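Local coordinates for nitrite oxidoreductase subunit A (Kuenenia stuttgartiensis, PDB 7B04), which belongs to the molybdopterin oxidoreductase family and holds a molybdenum atom, two MD1 groups and an iron/sulfur cluster, at residues Y133-K138 and D692-A697; L302-K307 and G328-I333; G464-K469 and V478-E483; G569-S574 and D775-M780. All coordinates share one frame; numbering follows the deposited sequence.

How the contacts relate
Three of the four contacts lie in three separate sheets. Contact 1 joins neighbouring strands of a mixed sheet, and contact 2 joins neighbouring strands of a parallel sheet; their centres are about 46 Å apart, across the chain's centre from each other. Each sheet brings a residue or more to an MD1 pocket, A697 in the first case and T305 to K307 and I333 in the second. Contact 3, a hairpin in an antiparallel sheet with strand 386-388, lies further out, about 36 Å from contact 2 between centres. Contacts 2 and 3 follow one another inside the long loop that contact 1 closes, while contact 4 alternates with contact 1. Contacts 1 and 4 thus tie distant parts of the chain, whereas 2 and 3 are local.

Contact 1: residues Y133-K138 and D692-A697; sequences YPLIRK and DFAFPA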
loop_
_atom_site.group_PDB
_atom_site.type_symbol
_atom_site.label_atom_id
_atom_site.label_comp_id
_atom_site.label_asym_id
_atom_site.label_seq_id
_atom_site.Cartn_x
_atom_site.Cartn_y
_atom_site.Cartn_z
ATOM N N TYR B 133 -6.181 -9.654 -25.336
ATOM C CA TYR B 133 -5.832 -10.437 -26.512
ATOM C C TYR B 133 -4.455 -9.997 -26.983
ATOM O O TYR B 133 -4.012 -8.887 -26.662
ATOM C CB TYR B 133 -6.873 -10.245 -27.627
ATOM C CG TYR B 133 -7.320 -8.808 -27.806
ATOM C CD1 TYR B 133 -8.482 -8.339 -27.208
ATOM C CD2 TYR B 133 -6.573 -7.918 -28.566
ATOM C CE1 TYR B 133 -8.893 -7.028 -27.367
ATOM C CE2 TYR B 133 -6.977 -6.606 -28.733
ATOM C CZ TYR B 133 -8.136 -6.166 -28.131
ATOM O OH TYR B 133 -8.538 -4.859 -28.293
ATOM N N PRO B 134 -3.745 -10.847 -27.729
ATOM C CA PRO B 134 -2.404 -10.472 -28.194
ATOM C C PRO B 134 -2.436 -9.209 -29.042
ATOM O O PRO B 134 -3.369 -8.978 -29.814
ATOM C CB PRO B 134 -1.959 -11.690 -29.012
ATOM C CG PRO B 134 -2.744 -12.823 -28.447
ATOM C CD PRO B 134 -4.075 -12.243 -28.071
ATOM N N LEU B 135 -1.399 -8.391 -28.890
ATOM C CA LEU B 135 -1.299 -7.113 -29.577
ATOM C C LEU B 135 -0.017 -7.047 -30.394
ATOM O O LEU B 135 1.039 -7.512 -29.954
ATOM C CB LEU B 135 -1.330 -5.946 -28.587
ATOM C CG LEU B 135 -2.624 -5.723 -27.808
ATOM C CD1 LEU B 135 -2.427 -4.648 -26.750
ATOM C CD2 LEU B 135 -3.741 -5.345 -28.758
ATOM N N ILE B 136 -0.122 -6.467 -31.587
ATOM C CA ILE B 136 1.026 -6.158 -32.427
ATOM C C ILE B 136 0.863 -4.728 -32.925
ATOM O O ILE B 136 -0.246 -4.303 -33.268
ATOM C CB ILE B 136 1.166 -7.151 -33.603
ATOM C CG1 ILE B 136 2.409 -6.830 -34.436
ATOM C CG2 ILE B 136 -0.087 -7.157 -34.469
ATOM C CD1 ILE B 136 2.733 -7.881 -35.479
ATOM N N ARG B 137 1.962 -3.981 -32.948
ATOM C CA ARG B 137 1.907 -2.586 -33.359
ATOM C C ARG B 137 1.806 -2.491 -34.876
ATOM O O ARG B 137 2.450 -3.251 -35.606
ATOM C CB ARG B 137 3.133 -1.827 -32.858
ATOM C CG ARG B 137 3.036 -0.322 -33.043
ATOM C CD ARG B 137 4.236 0.373 -32.438
ATOM N NE ARG B 137 5.474 -0.116 -33.031
ATOM C CZ ARG B 137 5.962 0.299 -34.195
ATOM N NH1 ARG B 137 5.325 1.224 -34.901
ATOM N NH2 ARG B 137 7.092 -0.212 -34.650
ATOM N N LYS B 138 0.986 -1.547 -35.344
ATOM C CA LYS B 138 0.716 -1.435 -36.774
ATOM C C LYS B 138 1.988 -1.146 -37.562
ATOM O O LYS B 138 2.241 -1.766 -38.601
ATOM C CB LYS B 138 -0.331 -0.350 -37.028
ATOM C CG LYS B 138 -0.745 -0.227 -38.486
ATOM C CD LYS B 138 -1.738 0.904 -38.697
ATOM C CE LYS B 138 -2.252 0.921 -40.129
ATOM N NZ LYS B 138 -1.167 1.212 -41.107
ATOM N N ASP B 692 6.330 -3.271 -29.353
ATOM C CA ASP B 692 5.899 -3.788 -30.645
ATOM C C ASP B 692 4.995 -5.005 -30.529
ATOM O O ASP B 692 4.176 -5.242 -31.424
ATOM C CB ASP B 692 7.113 -4.164 -31.503
ATOM C CG ASP B 692 7.971 -2.967 -31.862
ATOM O OD1 ASP B 692 7.422 -1.856 -32.010
ATOM O OD2 ASP B 692 9.200 -3.142 -31.996
ATOM N N PHE B 693 5.118 -5.774 -29.450
ATOM C CA PHE B 693 4.268 -6.928 -29.205
ATOM C C PHE B 693 3.752 -6.898 -27.775
ATOM O O PHE B 693 4.382 -6.329 -26.879
ATOM C CB PHE B 693 5.017 -8.244 -29.439
ATOM C CG PHE B 693 5.215 -8.584 -30.884
ATOM C CD1 PHE B 693 4.245 -9.278 -31.586
ATOM C CD2 PHE B 693 6.378 -8.218 -31.541
ATOM C CE1 PHE B 693 4.428 -9.599 -32.915
ATOM C CE2 PHE B 693 6.567 -8.536 -32.870
ATOM C CZ PHE B 693 5.591 -9.227 -33.558
ATOM N N ALA B 694 2.598 -7.527 -27.572
ATOM C CA ALA B 694 2.011 -7.685 -26.249
ATOM C C ALA B 694 1.369 -9.059 -26.173
ATOM O O ALA B 694 0.610 -9.440 -27.068
ATOM C CB ALA B 694 0.977 -6.593 -25.957
ATOM N N PHE B 695 1.676 -9.795 -25.113
ATOM C CA PHE B 695 1.154 -11.149 -24.936
ATOM C C PHE B 695 0.388 -11.233 -23.627
ATOM O O PHE B 695 0.999 -11.128 -22.546
ATOM C CB PHE B 695 2.288 -12.172 -24.963
ATOM C CG PHE B 695 3.031 -12.209 -26.264
ATOM C CD1 PHE B 695 2.504 -12.872 -27.359
ATOM C CD2 PHE B 695 4.250 -11.568 -26.398
ATOM C CE1 PHE B 695 3.183 -12.903 -28.562
ATOM C CE2 PHE B 695 4.932 -11.594 -27.595
ATOM C CZ PHE B 695 4.400 -12.262 -28.679
ATOM N N PRO B 696 -0.932 -11.411 -23.664
ATOM C CA PRO B 696 -1.713 -11.490 -22.422
ATOM C C PRO B 696 -1.453 -12.808 -21.710
ATOM O O PRO B 696 -1.683 -13.886 -22.263
ATOM C CB PRO B 696 -3.163 -11.378 -22.906
ATOM C CG PRO B 696 -3.125 -11.881 -24.304
ATOM C CD PRO B 696 -1.784 -11.497 -24.861
ATOM N N ALA B 697 -0.957 -12.713 -20.485
ATOM C CA ALA B 697 -0.680 -13.867 -19.650
ATOM C C ALA B 697 -1.773 -14.050 -18.608
ATOM O O ALA B 697 -2.567 -13.147 -18.332
ATOM C CB ALA B 697 0.673 -13.716 -18.959
#
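R137 and D692 meet in a salt bridge at one end of this contact, where NE and NH2 of the guanidinium both turn to a single carboxylate oxygen. R137 NE reaches D692 OD1 at 2.8 Å nearly along the C-O axis, whereas NH2 approaches the same oxygen from above the carboxylate plane; the two flat groups are 48° apart. A bend in the arginine chain (chi3 58°) sets NE in place. Both side chains have further partners: R137 NH1 pairs with D167, R164 NE with D692 OD1, and I677 N donates to D692 OD2. Next to this, R137 N donates to D692 O at 3.0 Å. Strands 135-137 and 693-696 run antiparallel here, neighbours within a mixed sheet that also includes strand 676-681. L135 and A694 form a hydrogen-bonded pair, N to O both ways, with L135 CB 3.6 Å from A694 CB on one face. The next pair, I136 and F693, is non-hydrogen-bonded and puts its side chains on the other face, where they lie side by side; chi2 of I136, near 171°, carries CD1 out to 3.5 Å from F693 CE1, oblique to the ring. At the other end the prolines still pack: P134 and P696 cross at about a right angle, P134 CD 3.9 Å from P696 CG, with W174 touching both. The loose side is Y133, whose partly exposed side chain points away.

Contact 2: residues L302-K307 and G328-I333; sequences LIQTGK and GKIVVI. With MD1 (phosphoric acid 4-(2-amino-4-oxo-3,4,5,6,-tetrahydro-pteridin-6-yl)-2-hydroxy-3,4-dimercapto-but-3-en-yl ester guanylate ester), chain C.
The guanine end of an MD1 group sits at the C-terminal tips of two parallel strands here, joined by a beta-alpha-beta crossover. The exocyclic N2 of MD1 donates to the backbone oxygens of both segments, to I333 O and, in a weak bond, to T305 O, so the amino group bridges one carbonyl from each segment. Behind it the strands are held by a regular run of bonds: L302 N to K329 O (2.7 Å), V331 N to L302 O, Q304 N to V331 O and I333 N to Q304 O. On one face I303 and V331 lie side by side, I303 CG1 4.1 Å from V331 CB, and I303 CG2 touches I333 CD1 at 4.0 Å. On the other, Q304 OE1 comes to rest beside methyls, 3.3 Å from V332 CG2 and 3.6 Å from I330 CG2. L511 of helix 505-517 packs on the I303, V331 and I333 side, V320 of helix 314-321 on L302 and Q304, while strand 521-525 continues the sheet beyond strand 301-304.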
loop_
_atom_site.group_PDB
_atom_site.type_symbol
_atom_site.label_atom_id
_atom_site.label_comp_id
_atom_site.label_asym_id
_atom_site.label_seq_id
_atom_site.Cartn_x
_atom_site.Cartn_y
_atom_site.Cartn_z
ATOM N N LEU B 302 17.738 -2.623 17.511
ATOM C CA LEU B 302 17.522 -2.771 16.083
ATOM C C LEU B 302 17.685 -1.421 15.395
ATOM O O LEU B 302 16.950 -0.478 15.699
ATOM C CB LEU B 302 16.138 -3.353 15.838
ATOM C CG LEU B 302 15.824 -3.457 14.373
ATOM C CD1 LEU B 302 16.890 -4.325 13.824
ATOM C CD2 LEU B 302 14.551 -4.171 14.318
ATOM N N ILE B 303 18.610 -1.349 14.440
ATOM C CA ILE B 303 18.973 -0.101 13.778
ATOM C C ILE B 303 18.510 -0.141 12.328
ATOM O O ILE B 303 18.737 -1.129 11.619
ATOM C CB ILE B 303 20.488 0.151 13.867
ATOM C CG1 ILE B 303 20.915 0.318 15.328
ATOM C CG2 ILE B 303 20.884 1.375 13.049
ATOM C CD1 ILE B 303 22.403 0.191 15.545
ATOM N N GLN B 304 17.872 0.944 11.890
ATOM C CA GLN B 304 17.309 1.069 10.551
ATOM C C GLN B 304 17.885 2.330 9.927
ATOM O O GLN B 304 17.706 3.425 10.471
ATOM C CB GLN B 304 15.774 1.150 10.595
ATOM C CG GLN B 304 15.047 -0.187 10.621
ATOM C CD GLN B 304 13.731 -0.116 11.380
ATOM O OE1 GLN B 304 13.614 0.596 12.379
ATOM N NE2 GLN B 304 12.730 -0.846 10.901
ATOM N N THR B 305 18.585 2.188 8.800
ATOM C CA THR B 305 19.285 3.325 8.198
ATOM C C THR B 305 18.693 3.782 6.866
ATOM O O THR B 305 18.444 4.969 6.692
ATOM C CB THR B 305 20.796 3.006 8.075
ATOM O OG1 THR B 305 21.543 4.210 7.836
ATOM C CG2 THR B 305 21.089 2.012 6.984
ATOM N N GLY B 306 18.469 2.888 5.907
ATOM C CA GLY B 306 17.975 3.273 4.604
ATOM C C GLY B 306 16.725 2.513 4.221
ATOM O O GLY B 306 16.489 2.247 3.036
ATOM N N LYS B 307 15.925 2.157 5.214
ATOM C CA LYS B 307 14.749 1.318 4.894
ATOM C C LYS B 307 13.476 1.702 5.652
ATOM O O LYS B 307 13.550 1.943 6.844
ATOM C CB LYS B 307 15.125 -0.120 5.245
ATOM C CG LYS B 307 13.994 -1.116 5.329
ATOM C CD LYS B 307 14.095 -2.158 4.278
ATOM C CE LYS B 307 12.754 -2.627 3.783
ATOM N NZ LYS B 307 12.890 -3.355 2.509
ATOM N N GLY B 328 13.390 -4.489 23.757
ATOM C CA GLY B 328 14.271 -4.094 22.678
ATOM C C GLY B 328 14.214 -2.614 22.360
ATOM O O GLY B 328 13.229 -1.946 22.687
ATOM N N LYS B 329 15.263 -2.085 21.732
ATOM C CA LYS B 329 15.334 -0.684 21.345
ATOM C C LYS B 329 15.395 -0.575 19.828
ATOM O O LYS B 329 16.090 -1.354 19.168
ATOM C CB LYS B 329 16.548 0.008 21.970
ATOM C CG LYS B 329 16.392 0.401 23.428
ATOM C CD LYS B 329 17.564 1.267 23.873
ATOM C CE LYS B 329 17.375 1.793 25.287
ATOM N NZ LYS B 329 18.498 2.686 25.691
ATOM N N ILE B 330 14.659 0.388 19.281
ATOM C CA ILE B 330 14.536 0.583 17.841
ATOM C C ILE B 330 15.148 1.929 17.478
ATOM O O ILE B 330 14.913 2.931 18.163
ATOM C CB ILE B 330 13.064 0.503 17.387
ATOM C CG1 ILE B 330 12.484 -0.873 17.720
ATOM C CG2 ILE B 330 12.940 0.786 15.897
ATOM C CD1 ILE B 330 10.981 -0.956 17.575
ATOM N N VAL B 331 15.935 1.952 16.403
ATOM C CA VAL B 331 16.595 3.163 15.931
ATOM C C VAL B 331 16.346 3.311 14.436
ATOM O O VAL B 331 16.474 2.340 13.682
ATOM C CB VAL B 331 18.111 3.136 16.211
ATOM C CG1 VAL B 331 18.765 4.433 15.751
ATOM C CG2 VAL B 331 18.380 2.887 17.682
ATOM N N VAL B 332 15.991 4.523 14.013
ATOM C CA VAL B 332 15.780 4.849 12.608
ATOM C C VAL B 332 16.643 6.056 12.272
ATOM O O VAL B 332 16.605 7.067 12.982
ATOM C CB VAL B 332 14.297 5.137 12.300
ATOM C CG1 VAL B 332 14.132 5.598 10.861
ATOM C CG2 VAL B 332 13.453 3.901 12.565
ATOM N N ILE B 333 17.414 5.955 11.196
ATOM C CA ILE B 333 18.356 7.002 10.799
ATOM C C ILE B 333 17.975 7.420 9.384
ATOM O O ILE B 333 18.484 6.885 8.399
ATOM C CB ILE B 333 19.811 6.529 10.864
ATOM C CG1 ILE B 333 20.147 6.007 12.261
ATOM C CG2 ILE B 333 20.759 7.651 10.462
ATOM C CD1 ILE B 333 21.440 5.227 12.320
HETATM P PB MD1 C . 13.191 0.543 0.685
HETATM O O3B MD1 C . 13.595 1.844 -0.240
HETATM O O1B MD1 C . 12.519 1.014 1.953
HETATM O O2B MD1 C . 14.439 -0.230 1.034
HETATM O O3A MD1 C . 12.158 -0.415 -0.176
HETATM C C10 MD1 C . 12.607 -1.115 -1.304
HETATM C C11 MD1 C . 11.844 -2.468 -1.394
HETATM O O11 MD1 C . 10.371 -2.162 -0.838
HETATM C C12 MD1 C . 11.958 -2.969 -2.632
HETATM S S12 MD1 C . 13.531 -2.759 -3.516
HETATM C C13 MD1 C . 10.893 -3.779 -3.417
HETATM S S13 MD1 C . 11.375 -4.331 -5.077
HETATM C C14 MD1 C . 9.556 -4.080 -2.983
HETATM N N15 MD1 C . 8.829 -2.652 -2.932
HETATM C C16 MD1 C . 7.621 -2.674 -2.214
HETATM C C15 MD1 C . 6.419 -1.916 -2.654
HETATM O O14 MD1 C . 6.451 -1.268 -3.646
HETATM N N17 MD1 C . 5.179 -1.983 -1.835
HETATM C C17 MD1 C . 5.142 -2.829 -0.541
HETATM N N16 MD1 C . 3.927 -2.890 0.249
HETATM N N18 MD1 C . 6.363 -3.598 -0.092
HETATM C C20 MD1 C . 7.572 -3.546 -0.874
HETATM N N8 MD1 C . 8.738 -4.240 -0.498
HETATM C C7 MD1 C . 9.421 -4.954 -1.763
HETATM P PA MD1 C . 13.140 3.397 0.075
HETATM O O1A MD1 C . 13.313 4.204 -1.188
HETATM O O2A MD1 C . 11.690 3.397 0.493
HETATM O "O5'" MD1 C . 14.051 4.074 1.270
HETATM C "C5'" MD1 C . 13.701 3.852 2.603
HETATM C "C4'" MD1 C . 13.982 5.122 3.480
HETATM O "O4'" MD1 C . 15.452 5.625 3.333
HETATM C "C1'" MD1 C . 15.280 7.164 3.200
HETATM N N9 MD1 C . 16.454 7.800 2.548
HETATM C C4 MD1 C . 17.619 7.844 3.186
HETATM N N3 MD1 C . 18.041 7.344 4.526
HETATM C C2 MD1 C . 19.418 7.533 4.977
HETATM N N2 MD1 C . 19.828 7.045 6.281
HETATM N N1 MD1 C . 20.370 8.204 4.125
HETATM C C6 MD1 C . 19.957 8.681 2.841
HETATM O O6 MD1 C . 20.733 9.230 2.136
HETATM C C5 MD1 C . 18.510 8.480 2.377
HETATM N N7 MD1 C . 17.878 8.816 1.256
HETATM C C8 MD1 C . 16.598 8.401 1.351
HETATM C "C2'" MD1 C . 14.243 7.243 2.468
HETATM O "O2'" MD1 C . 13.648 8.570 2.555
HETATM C "C3'" MD1 C . 13.234 6.096 3.118
HETATM O "O3'" MD1 C . 12.554 6.638 4.287
#

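Contact 3: residues G464-K469 and V478-E483; sequences GSFKLK and VMTLLE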
loop_
_atom_site.group_PDB
_atom_site.type_symbol
_atom_site.label_atom_id
_atom_site.label_comp_id
_atom_site.label_asym_id
_atom_site.label_seq_id
_atom_site.Cartn_x
_atom_site.Cartn_y
_atom_site.Cartn_z
ATOM N N GLY B 464 49.601 -2.718 16.370
ATOM C CA GLY B 464 51.015 -2.849 16.098
ATOM C C GLY B 464 51.454 -2.325 14.745
ATOM O O GLY B 464 50.735 -2.427 13.745
ATOM N N SER B 465 52.654 -1.753 14.720
ATOM C CA SER B 465 53.319 -1.322 13.500
ATOM C C SER B 465 54.689 -1.971 13.530
ATOM O O SER B 465 55.441 -1.787 14.492
ATOM C CB SER B 465 53.438 0.203 13.419
ATOM O OG SER B 465 52.160 0.810 13.351
ATOM N N PHE B 466 55.017 -2.725 12.495
ATOM C CA PHE B 466 56.193 -3.570 12.545
ATOM C C PHE B 466 57.113 -3.226 11.392
ATOM O O PHE B 466 56.673 -2.764 10.334
ATOM C CB PHE B 466 55.794 -5.049 12.495
ATOM C CG PHE B 466 54.801 -5.431 13.552
ATOM C CD1 PHE B 466 55.226 -5.784 14.821
ATOM C CD2 PHE B 466 53.441 -5.407 13.287
ATOM C CE1 PHE B 466 54.314 -6.121 15.802
ATOM C CE2 PHE B 466 52.525 -5.744 14.264
ATOM C CZ PHE B 466 52.962 -6.104 15.523
ATOM N N LYS B 467 58.396 -3.491 11.595
ATOM C CA LYS B 467 59.373 -3.316 10.541
ATOM C C LYS B 467 59.735 -4.695 10.027
ATOM O O LYS B 467 60.079 -5.590 10.806
ATOM C CB LYS B 467 60.618 -2.582 11.047
ATOM N N LEU B 468 59.690 -4.843 8.713
ATOM C CA LEU B 468 59.910 -6.119 8.070
ATOM C C LEU B 468 60.779 -5.865 6.859
ATOM O O LEU B 468 60.909 -4.735 6.391
ATOM C CB LEU B 468 58.594 -6.771 7.617
ATOM C CG LEU B 468 57.993 -8.020 8.262
ATOM C CD1 LEU B 468 57.813 -7.841 9.757
ATOM C CD2 LEU B 468 56.664 -8.356 7.591
ATOM N N LYS B 469 61.340 -6.932 6.325
ATOM C CA LYS B 469 62.195 -6.817 5.159
ATOM C C LYS B 469 61.777 -7.909 4.199
ATOM O O LYS B 469 61.564 -9.055 4.605
ATOM C CB LYS B 469 63.681 -6.932 5.514
ATOM N N VAL B 478 55.067 -2.791 7.806
ATOM C CA VAL B 478 53.740 -3.393 7.797
ATOM C C VAL B 478 53.069 -3.127 9.141
ATOM O O VAL B 478 53.714 -3.187 10.194
ATOM C CB VAL B 478 53.800 -4.907 7.490
ATOM C CG1 VAL B 478 54.649 -5.167 6.254
ATOM C CG2 VAL B 478 54.348 -5.693 8.669
ATOM N N MET B 479 51.780 -2.791 9.101
ATOM C CA MET B 479 51.021 -2.505 10.312
ATOM C C MET B 479 49.621 -3.091 10.188
ATOM O O MET B 479 49.156 -3.417 9.092
ATOM C CB MET B 479 50.947 -1.005 10.603
ATOM C CG MET B 479 50.463 -0.189 9.438
ATOM S SD MET B 479 50.525 1.572 9.777
ATOM C CE MET B 479 50.470 2.181 8.102
ATOM N N THR B 480 48.942 -3.196 11.327
ATOM C CA THR B 480 47.621 -3.808 11.351
ATOM C C THR B 480 46.586 -2.906 10.689
ATOM O O THR B 480 46.681 -1.676 10.732
ATOM C CB THR B 480 47.192 -4.119 12.786
ATOM O OG1 THR B 480 46.931 -2.902 13.492
ATOM C CG2 THR B 480 48.273 -4.892 13.526
ATOM N N LEU B 481 45.593 -3.541 10.057
ATOM C CA LEU B 481 44.471 -2.789 9.502
ATOM C C LEU B 481 43.813 -1.927 10.567
ATOM O O LEU B 481 43.381 -0.801 10.290
ATOM C CB LEU B 481 43.446 -3.738 8.878
ATOM C CG LEU B 481 42.207 -3.044 8.307
ATOM C CD1 LEU B 481 42.584 -2.079 7.187
ATOM C CD2 LEU B 481 41.178 -4.060 7.832
ATOM N N LEU B 482 43.739 -2.435 11.799
ATOM C CA LEU B 482 43.181 -1.644 12.889
ATOM C C LEU B 482 44.041 -0.418 13.166
ATOM O O LEU B 482 43.515 0.680 13.390
ATOM C CB LEU B 482 43.047 -2.509 14.140
ATOM C CG LEU B 482 41.977 -2.115 15.157
ATOM C CD1 LEU B 482 41.463 -3.348 15.881
ATOM C CD2 LEU B 482 42.524 -1.108 16.148
ATOM N N GLU B 483 45.368 -0.582 13.163
ATOM C CA GLU B 483 46.245 0.580 13.253
ATOM C C GLU B 483 46.000 1.536 12.094
ATOM O O GLU B 483 45.912 2.752 12.295
ATOM C CB GLU B 483 47.711 0.150 13.305
ATOM C CG GLU B 483 48.177 -0.299 14.686
ATOM C CD GLU B 483 48.249 0.839 15.689
ATOM O OE1 GLU B 483 48.529 1.986 15.279
ATOM O OE2 GLU B 483 48.021 0.586 16.892
#
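Residues S465 and M479 form a non-hydrogen-bonded pair and F466 and V478 a hydrogen-bonded one, their strands antiparallel with axes 4.7 Å apart at 155°. Together they make a beta hairpin, edged on the far side of strand 475-480 by strand 386-388. F466 N donates to V478 O at 2.7 Å and V478 N returns to F466 O; further on, T480 N meets G464 O almost head-on. The L468 and V478 side chains cross at about a right angle, L468 CD2 3.7 Å from V478 CG2. The F466 ring shows its edge to V478 O and T480 CG2, and it stacks on W434. On the opposite face S465 OG lies 3.5 Å from M479 CB. T480 is the N-cap of helix 481-488: its OG1, set between backbone N and carbonyl carbon (chi1 70°), accepts from E483 N and is also bonded to L462 O. The same helix start brings E483 CG to 3.3 Å from G464 N.

Contact 4: residues G569-S574 and D775-M780; sequences GNFQAS and DGSTTM
Chi1 of F571 (-58°) sets CG anti to the carbonyl carbon, and chi3 of M780 (-85°) turns CE, which lies over one face of the ring. M780 CE is 3.7 Å from the F571 ring centroid, a CH-pi contact offset toward the rim, and the sulfur sits obliquely beside it in a Met-aromatic contact. S777 OG comes to the ring edge, 3.5 Å from F571 CD1, while bonding to L773 O. F571 is the centre of an inverse gamma turn, so the backbone bends sharply between N570 and Q572. The Q572 and T778 side chains run side by side. T779 OG1 donates to N570 O, a bond modelled so short that its length is doubtful. In the neighbouring subunit B chain, I410 packs on Q572 and T779, and Y407 on T778. Two loops, the first opening on the end of a 3-10 segment, thus join beside an apolar M780-F571 pairing, where T778 N, 2.9 Å from Q572 O and on a lone pair in its carbonyl plane, satisfies the carbonyl of a buried residue.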
loop_
_atom_site.group_PDB
_atom_site.type_symbol
_atom_site.label_atom_id
_atom_site.label_comp_id
_atom_site.label_asym_id
_atom_site.label_seq_id
_atom_site.Cartn_x
_atom_site.Cartn_y
_atom_site.Cartn_z
ATOM N N GLY B 569 19.053 -18.200 -5.864
ATOM C CA GLY B 569 19.985 -19.116 -5.249
ATOM C C GLY B 569 19.374 -20.035 -4.218
ATOM O O GLY B 569 20.100 -20.825 -3.607
ATOM N N ASN B 570 18.060 -19.937 -3.989
ATOM C CA ASN B 570 17.383 -20.927 -3.160
ATOM C C ASN B 570 17.448 -22.302 -3.800
ATOM O O ASN B 570 17.528 -23.316 -3.096
ATOM C CB ASN B 570 15.932 -20.514 -2.922
ATOM C CG ASN B 570 15.788 -19.518 -1.793
ATOM O OD1 ASN B 570 16.395 -19.676 -0.734
ATOM N ND2 ASN B 570 14.982 -18.486 -2.010
ATOM N N PHE B 571 17.424 -22.358 -5.133
ATOM C CA PHE B 571 17.691 -23.596 -5.861
ATOM C C PHE B 571 19.209 -23.744 -5.961
ATOM O O PHE B 571 19.823 -23.662 -7.028
ATOM C CB PHE B 571 17.012 -23.580 -7.224
ATOM C CG PHE B 571 15.520 -23.385 -7.156
ATOM C CD1 PHE B 571 14.669 -24.471 -7.024
ATOM C CD2 PHE B 571 14.970 -22.115 -7.224
ATOM C CE1 PHE B 571 13.297 -24.294 -6.960
ATOM C CE2 PHE B 571 13.601 -21.933 -7.162
ATOM C CZ PHE B 571 12.763 -23.023 -7.028
ATOM N N GLN B 572 19.812 -23.962 -4.795
ATOM C CA GLN B 572 21.254 -23.871 -4.623
ATOM C C GLN B 572 21.932 -25.142 -5.112
ATOM O O GLN B 572 21.555 -26.250 -4.718
ATOM C CB GLN B 572 21.572 -23.624 -3.148
ATOM C CG GLN B 572 23.036 -23.399 -2.814
ATOM C CD GLN B 572 23.594 -22.142 -3.447
ATOM O OE1 GLN B 572 24.525 -22.200 -4.244
ATOM N NE2 GLN B 572 23.019 -20.998 -3.102
ATOM N N ALA B 573 22.926 -24.978 -5.979
ATOM C CA ALA B 573 23.649 -26.102 -6.557
ATOM C C ALA B 573 24.835 -26.499 -5.687
ATOM O O ALA B 573 25.512 -25.644 -5.109
ATOM C CB ALA B 573 24.135 -25.756 -7.965
ATOM N N SER B 574 25.082 -27.804 -5.606
ATOM C CA SER B 574 26.226 -28.343 -4.881
ATOM C C SER B 574 26.473 -29.763 -5.382
ATOM O O SER B 574 25.715 -30.295 -6.197
ATOM C CB SER B 574 26.013 -28.293 -3.365
ATOM O OG SER B 574 25.013 -29.199 -2.941
ATOM N N ASP B 775 14.372 -31.430 -6.711
ATOM C CA ASP B 775 15.531 -32.305 -6.732
ATOM C C ASP B 775 16.681 -31.550 -7.380
ATOM O O ASP B 775 16.510 -30.902 -8.415
ATOM C CB ASP B 775 15.208 -33.583 -7.509
ATOM C CG ASP B 775 16.208 -34.693 -7.262
ATOM O OD1 ASP B 775 16.203 -35.269 -6.154
ATOM O OD2 ASP B 775 16.994 -34.993 -8.183
ATOM N N GLY B 776 17.847 -31.605 -6.753
ATOM C CA GLY B 776 18.997 -30.859 -7.211
ATOM C C GLY B 776 19.259 -29.548 -6.505
ATOM O O GLY B 776 20.189 -28.836 -6.895
ATOM N N SER B 777 18.504 -29.220 -5.460
ATOM C CA SER B 777 18.700 -27.984 -4.715
ATOM C C SER B 777 18.974 -28.312 -3.256
ATOM O O SER B 777 18.322 -29.185 -2.674
ATOM C CB SER B 777 17.472 -27.072 -4.822
ATOM O OG SER B 777 17.203 -26.729 -6.171
ATOM N N THR B 778 19.945 -27.606 -2.667
ATOM C CA THR B 778 20.306 -27.864 -1.276
ATOM C C THR B 778 19.116 -27.666 -0.352
ATOM O O THR B 778 18.987 -28.366 0.659
ATOM C CB THR B 778 21.457 -26.959 -0.835
ATOM O OG1 THR B 778 21.005 -25.599 -0.781
ATOM C CG2 THR B 778 22.629 -27.070 -1.796
ATOM N N THR B 779 18.244 -26.718 -0.679
ATOM C CA THR B 779 17.108 -26.387 0.163
ATOM C C THR B 779 15.856 -27.185 -0.175
ATOM O O THR B 779 14.887 -27.129 0.589
ATOM C CB THR B 779 16.795 -24.892 0.053
ATOM O OG1 THR B 779 16.397 -24.590 -1.289
ATOM C CG2 THR B 779 18.021 -24.065 0.397
ATOM N N MET B 780 15.843 -27.926 -1.285
ATOM C CA MET B 780 14.597 -28.536 -1.725
ATOM C C MET B 780 14.705 -29.965 -2.241
ATOM O O MET B 780 13.667 -30.543 -2.584
ATOM C CB MET B 780 13.951 -27.662 -2.812
ATOM C CG MET B 780 13.196 -26.461 -2.270
ATOM S SD MET B 780 12.799 -25.240 -3.533
ATOM C CE MET B 780 14.304 -24.272 -3.564
#